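Local coordinates for protein beta subunit of photoactivated adenylyl cyclase (Beggiatoa sp. PS, PDB 5M2A) that probably makes cyclic AMP from ATP under blue light, using a flavin-binding BLUF sensor domain joined to an adenylyl cyclase catalytic domain, at residues Y291-T296 / Y327-A332; A218-L223 / C303-T308. All coordinates share one frame; numbering follows the deposited sequence.

Contact 1: residues Y291-T296 / Y327-A332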
loop_
_atom_site.group_PDB
_atom_site.type_symbol
_atom_site.label_atom_id
_atom_site.label_comp_id
_atom_site.label_asym_id
_atom_site.label_seq_id
_atom_site.Cartn_x
_atom_site.Cartn_y
_atom_site.Cartn_z
ATOM N N TYR A 291 23.536 21.255 2.608
ATOM C CA TYR A 291 23.272 20.366 1.489
ATOM C C TYR A 291 21.909 19.717 1.677
ATOM O O TYR A 291 21.512 19.394 2.798
ATOM C CB TYR A 291 24.326 19.246 1.377
ATOM C CG TYR A 291 25.723 19.776 1.218
ATOM C CD1 TYR A 291 26.476 20.145 2.322
ATOM C CD2 TYR A 291 26.282 19.928 -0.042
ATOM C CE1 TYR A 291 27.746 20.648 2.181
ATOM C CE2 TYR A 291 27.558 20.442 -0.196
ATOM C CZ TYR A 291 28.282 20.792 0.920
ATOM O OH TYR A 291 29.547 21.292 0.785
ATOM N N ALA A 292 21.221 19.491 0.562
ATOM C CA ALA A 292 19.874 18.923 0.565
ATOM C C ALA A 292 19.858 17.404 0.434
ATOM O O ALA A 292 18.773 16.804 0.398
ATOM C CB ALA A 292 19.054 19.546 -0.564
ATOM N N LEU A 293 21.028 16.777 0.336
ATOM C CA LEU A 293 21.162 15.332 0.208
ATOM C C LEU A 293 22.232 14.866 1.183
ATOM O O LEU A 293 23.321 15.436 1.218
ATOM C CB LEU A 293 21.557 14.945 -1.220
ATOM C CG LEU A 293 22.017 13.511 -1.465
ATOM C CD1 LEU A 293 20.859 12.560 -1.206
ATOM C CD2 LEU A 293 22.537 13.366 -2.887
ATOM N N ALA A 294 21.933 13.839 1.966
ATOM C CA ALA A 294 22.931 13.270 2.864
ATOM C C ALA A 294 22.888 11.756 2.782
ATOM O O ALA A 294 21.807 11.171 2.716
ATOM C CB ALA A 294 22.704 13.708 4.317
ATOM N N PHE A 295 24.057 11.113 2.815
ATOM C CA PHE A 295 24.063 9.664 2.694
ATOM C C PHE A 295 25.266 9.072 3.419
ATOM O O PHE A 295 26.176 9.782 3.874
ATOM C CB PHE A 295 23.997 9.226 1.216
ATOM C CG PHE A 295 25.032 9.866 0.337
ATOM C CD1 PHE A 295 26.347 9.426 0.361
ATOM C CD2 PHE A 295 24.677 10.895 -0.534
ATOM C CE1 PHE A 295 27.310 10.011 -0.452
ATOM C CE2 PHE A 295 25.641 11.489 -1.345
ATOM C CZ PHE A 295 26.946 11.050 -1.306
ATOM N N THR A 296 25.239 7.750 3.547
ATOM C CA THR A 296 26.249 7.022 4.303
ATOM C C THR A 296 27.457 6.681 3.443
ATOM O O THR A 296 27.424 6.768 2.214
ATOM C CB THR A 296 25.668 5.730 4.879
ATOM O OG1 THR A 296 25.216 4.899 3.802
ATOM C CG2 THR A 296 24.498 6.033 5.801
ATOM N N TYR A 327 28.033 11.722 4.285
ATOM C CA TYR A 327 28.589 12.272 3.064
ATOM C C TYR A 327 27.501 12.974 2.269
ATOM O O TYR A 327 26.308 12.774 2.486
ATOM C CB TYR A 327 29.214 11.183 2.185
ATOM C CG TYR A 327 30.462 10.577 2.753
ATOM C CD1 TYR A 327 30.402 9.479 3.608
ATOM C CD2 TYR A 327 31.703 11.105 2.442
ATOM C CE1 TYR A 327 31.560 8.927 4.136
ATOM C CE2 TYR A 327 32.857 10.561 2.963
ATOM C CZ TYR A 327 32.779 9.475 3.804
ATOM O OH TYR A 327 33.941 8.945 4.315
ATOM N N THR A 328 27.953 13.770 1.311
ATOM C CA THR A 328 27.093 14.370 0.314
ATOM C C THR A 328 27.904 14.513 -0.965
ATOM O O THR A 328 29.047 14.049 -1.049
ATOM C CB THR A 328 26.537 15.710 0.810
ATOM O OG1 THR A 328 25.569 16.194 -0.128
ATOM C CG2 THR A 328 27.650 16.736 0.953
ATOM N N VAL A 329 27.299 15.128 -1.976
ATOM C CA VAL A 329 28.018 15.503 -3.186
ATOM C C VAL A 329 27.947 17.015 -3.341
ATOM O O VAL A 329 27.001 17.663 -2.882
ATOM C CB VAL A 329 27.479 14.782 -4.448
ATOM C CG1 VAL A 329 27.702 13.254 -4.329
ATOM C CG2 VAL A 329 25.997 15.084 -4.678
ATOM N N ASN A 330 28.987 17.581 -3.965
ATOM C CA ASN A 330 29.045 19.027 -4.158
ATOM C C ASN A 330 27.799 19.543 -4.873
ATOM O O ASN A 330 27.294 20.630 -4.559
ATOM C CB ASN A 330 30.307 19.384 -4.942
ATOM C CG ASN A 330 30.505 20.883 -5.087
ATOM O OD1 ASN A 330 30.494 21.419 -6.197
ATOM N ND2 ASN A 330 30.692 21.564 -3.968
ATOM N N GLU A 331 27.283 18.774 -5.833
ATOM C CA GLU A 331 26.103 19.190 -6.589
ATOM C C GLU A 331 24.859 19.371 -5.713
ATOM O O GLU A 331 23.916 20.050 -6.135
ATOM C CB GLU A 331 25.800 18.168 -7.697
ATOM C CG GLU A 331 26.855 18.073 -8.798
ATOM C CD GLU A 331 26.948 19.333 -9.647
ATOM O OE1 GLU A 331 25.902 19.953 -9.925
ATOM O OE2 GLU A 331 28.074 19.708 -10.039
ATOM N N ALA A 332 24.828 18.791 -4.512
ATOM C CA ALA A 332 23.665 18.907 -3.637
ATOM C C ALA A 332 23.697 20.161 -2.769
ATOM O O ALA A 332 22.804 20.350 -1.935
ATOM C CB ALA A 332 23.537 17.672 -2.743
#
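Thr328 OG1 donates a hydrogen bond to Leu293 O over 2.7 Å, taking the carbonyl that Val329 N would be expected to reach in a continued antiparallel ladder; that N is buried and has no partner in the model. The hydroxyl lies anti to the backbone N (chi1 -173°), and the donor sits 27° out of the carbonyl plane. The same torsion puts CG2 between the backbone N and the carbonyl carbon, from where this methyl sits over the centre of the Tyr291 ring in a CH-pi contact, 3.6 Å from the centroid. A single antiparallel hydrogen-bonded pair, Phe295 and Tyr327, joins the two segments, by Phe295 N to Tyr327 O (2.8 Å) and Tyr327 N to Phe295 O (2.7 Å). The Phe295 ring folds back across its partner strand, Tyr327 O over the centre of one face; Phe295 CE1 lies 3.5 Å from Tyr327 CB, and Val329 CG1 sits at the ring edge. The 3-10 turn 330-332 brings Ala332 back to the loop just before strand 293-296; Ala332 O accepts from Ala292 N at 3.1 Å, almost straight (169°), and Ala332 CB lies 3.7 Å from Leu293 CB. Within the cyclase catalytic domain, strand 293-296 is held between strand 324-329 and the parallel strand 247-258. Leu293 and Phe295 lean on Ile219 of helix 215-235, while Tyr291 and Thr328 meet Ile310 of strand 309-315.

Contact 2: residues A218-L223 / C303-T308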
loop_
_atom_site.group_PDB
_atom_site.type_symbol
_atom_site.label_atom_id
_atom_site.label_comp_id
_atom_site.label_asym_id
_atom_site.label_seq_id
_atom_site.Cartn_x
_atom_site.Cartn_y
_atom_site.Cartn_z
ATOM N N ALA A 218 20.713 6.404 -7.681
ATOM C CA ALA A 218 20.126 6.951 -6.457
ATOM C C ALA A 218 20.531 8.408 -6.234
ATOM O O ALA A 218 19.707 9.239 -5.820
ATOM C CB ALA A 218 20.545 6.088 -5.268
ATOM N N ILE A 219 21.799 8.734 -6.477
ATOM C CA ILE A 219 22.252 10.118 -6.340
ATOM C C ILE A 219 21.599 10.991 -7.407
ATOM O O ILE A 219 21.105 12.086 -7.124
ATOM C CB ILE A 219 23.787 10.184 -6.426
ATOM C CG1 ILE A 219 24.420 9.319 -5.334
ATOM C CG2 ILE A 219 24.277 11.635 -6.366
ATOM C CD1 ILE A 219 24.144 9.813 -3.950
ATOM N N ARG A 220 21.605 10.513 -8.656
ATOM C CA ARG A 220 20.997 11.266 -9.757
ATOM C C ARG A 220 19.504 11.475 -9.534
ATOM O O ARG A 220 18.964 12.554 -9.826
ATOM C CB ARG A 220 21.244 10.535 -11.083
ATOM C CG ARG A 220 22.690 10.507 -11.471
ATOM C CD ARG A 220 22.959 9.650 -12.707
ATOM N NE ARG A 220 24.374 9.767 -13.055
ATOM C CZ ARG A 220 25.107 8.766 -13.533
ATOM N NH1 ARG A 220 24.554 7.579 -13.712
ATOM N NH2 ARG A 220 26.388 8.948 -13.826
ATOM N N THR A 221 18.809 10.438 -9.069
ATOM C CA THR A 221 17.419 10.594 -8.668
ATOM C C THR A 221 17.256 11.768 -7.714
ATOM O O THR A 221 16.411 12.650 -7.918
ATOM C CB THR A 221 16.941 9.310 -7.997
ATOM O OG1 THR A 221 16.827 8.273 -8.976
ATOM C CG2 THR A 221 15.593 9.537 -7.334
ATOM N N SER A 222 18.054 11.774 -6.650
ATOM C CA SER A 222 17.943 12.807 -5.626
ATOM C C SER A 222 18.196 14.192 -6.207
ATOM O O SER A 222 17.476 15.152 -5.903
ATOM C CB SER A 222 18.933 12.502 -4.499
ATOM O OG SER A 222 18.689 11.196 -3.992
ATOM N N LEU A 223 19.261 14.335 -7.001
ATOM C CA LEU A 223 19.558 15.641 -7.590
ATOM C C LEU A 223 18.482 16.060 -8.581
ATOM O O LEU A 223 18.128 17.242 -8.666
ATOM C CB LEU A 223 20.924 15.605 -8.275
ATOM C CG LEU A 223 22.067 15.248 -7.333
ATOM C CD1 LEU A 223 23.347 14.993 -8.135
ATOM C CD2 LEU A 223 22.269 16.362 -6.314
ATOM N N CYS A 303 28.804 3.895 -5.637
ATOM C CA CYS A 303 28.823 4.791 -6.784
ATOM C C CYS A 303 30.090 4.580 -7.593
ATOM O O CYS A 303 31.172 4.385 -7.036
ATOM C CB CYS A 303 28.736 6.246 -6.338
ATOM S SG CYS A 303 27.253 6.581 -5.421
ATOM N N GLN A 304 29.944 4.627 -8.917
ATOM C CA GLN A 304 31.076 4.540 -9.822
ATOM C C GLN A 304 31.386 5.851 -10.525
ATOM O O GLN A 304 32.489 5.994 -11.062
ATOM C CB GLN A 304 30.826 3.447 -10.871
ATOM C CG GLN A 304 30.569 2.080 -10.256
ATOM C CD GLN A 304 29.618 1.240 -11.080
ATOM O OE1 GLN A 304 28.400 1.384 -10.982
ATOM N NE2 GLN A 304 30.172 0.355 -11.901
ATOM N N ALA A 305 30.462 6.812 -10.514
ATOM C CA ALA A 305 30.679 8.059 -11.227
ATOM C C ALA A 305 31.634 8.957 -10.446
ATOM O O ALA A 305 31.882 8.759 -9.252
ATOM C CB ALA A 305 29.352 8.781 -11.476
ATOM N N GLN A 306 32.163 9.963 -11.140
ATOM C CA GLN A 306 33.154 10.871 -10.560
ATOM C C GLN A 306 32.471 12.001 -9.788
ATOM O O GLN A 306 32.624 13.186 -10.083
ATOM C CB GLN A 306 34.067 11.422 -11.652
ATOM C CG GLN A 306 34.875 10.367 -12.388
ATOM C CD GLN A 306 35.951 9.739 -11.521
ATOM O OE1 GLN A 306 36.682 10.435 -10.812
ATOM N NE2 GLN A 306 36.052 8.415 -11.572
ATOM N N TRP A 307 31.700 11.616 -8.778
ATOM C CA TRP A 307 31.129 12.615 -7.890
ATOM C C TRP A 307 32.236 13.284 -7.083
ATOM O O TRP A 307 33.268 12.678 -6.788
ATOM C CB TRP A 307 30.118 11.984 -6.931
ATOM C CG TRP A 307 29.020 11.248 -7.620
ATOM C CD1 TRP A 307 28.880 9.898 -7.726
ATOM C CD2 TRP A 307 27.904 11.826 -8.302
ATOM N NE1 TRP A 307 27.738 9.597 -8.425
ATOM C CE2 TRP A 307 27.121 10.763 -8.794
ATOM C CE3 TRP A 307 27.486 13.139 -8.538
ATOM C CZ2 TRP A 307 25.950 10.971 -9.521
ATOM C CZ3 TRP A 307 26.324 13.349 -9.257
ATOM C CH2 TRP A 307 25.563 12.272 -9.736
ATOM N N THR A 308 32.012 14.545 -6.723
ATOM C CA THR A 308 32.858 15.223 -5.739
ATOM C C THR A 308 32.233 14.972 -4.372
ATOM O O THR A 308 31.345 15.699 -3.924
ATOM C CB THR A 308 32.973 16.710 -6.046
ATOM O OG1 THR A 308 33.572 16.884 -7.334
ATOM C CG2 THR A 308 33.828 17.404 -4.993
#
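Residues 218-223 of helix 215-235 face the irregular segment 303-308, their nearest CA atoms, those of Ile219 and Cys303, 8.5 Å apart. This is helix-to-loop packing at the surface of the cyclase catalytic domain, with the Trp307 indole as its centrepiece. Ile219 is modelled in two conformers, and its contacts given here are those of one. Ile219 CG2, anti to its backbone N, lies over the face of the six-membered ring, near its centre and 3.6 Å from its centroid, in a CH-pi contact; the two side chains run past each other in opposite directions. On the other branch, Ile219 CG1 touches Cys303 SG at 3.9 Å. Leu223 meets the indole tip to tip, CD1 being 3.6 Å from Trp307 CZ3. The indole N-H is also fixed: Trp307 NE1 bonds to Asp216, whose carboxylate also takes the backbone N-H groups of Gln304 and Ala305 and so ties the loop to the first turn of helix 215-235. An alanine at Trp307 would probably open a gap beside Ile219 and Leu223 and leave Asp216 without one of its N-H partners. At the ring edge and in its plane lies Arg220 CG, 3.8 Å from Trp307 CH2. From there the arginine chain runs extended to NE, and the guanidinium is turned 48° from the indole plane, with Arg220 NH2 3.8 Å from Ala305 CB.

Contacts 1 and 2 lie in the cyclase catalytic domain, their centres about 9 Å apart, and their segments alternate along the chain: 218-223, 291-296, 303-308, 327-332. Helix 215-235 packs on the sheet that includes strands 293-296 and 324-329, and the loop of contact 2 leads into strand 309-315, the other neighbour of strand 324-329. The two contacts touch directly. Leu293 CD1 lies 3.8 Å from Ser222 OG, and Asn330 N probably donates to Thr308 O at 3.0 Å. Helix, loop and sheet therefore form one continuous packed region, with Trp307 CB of contact 2 packing against Val329 CG1 of contact 1.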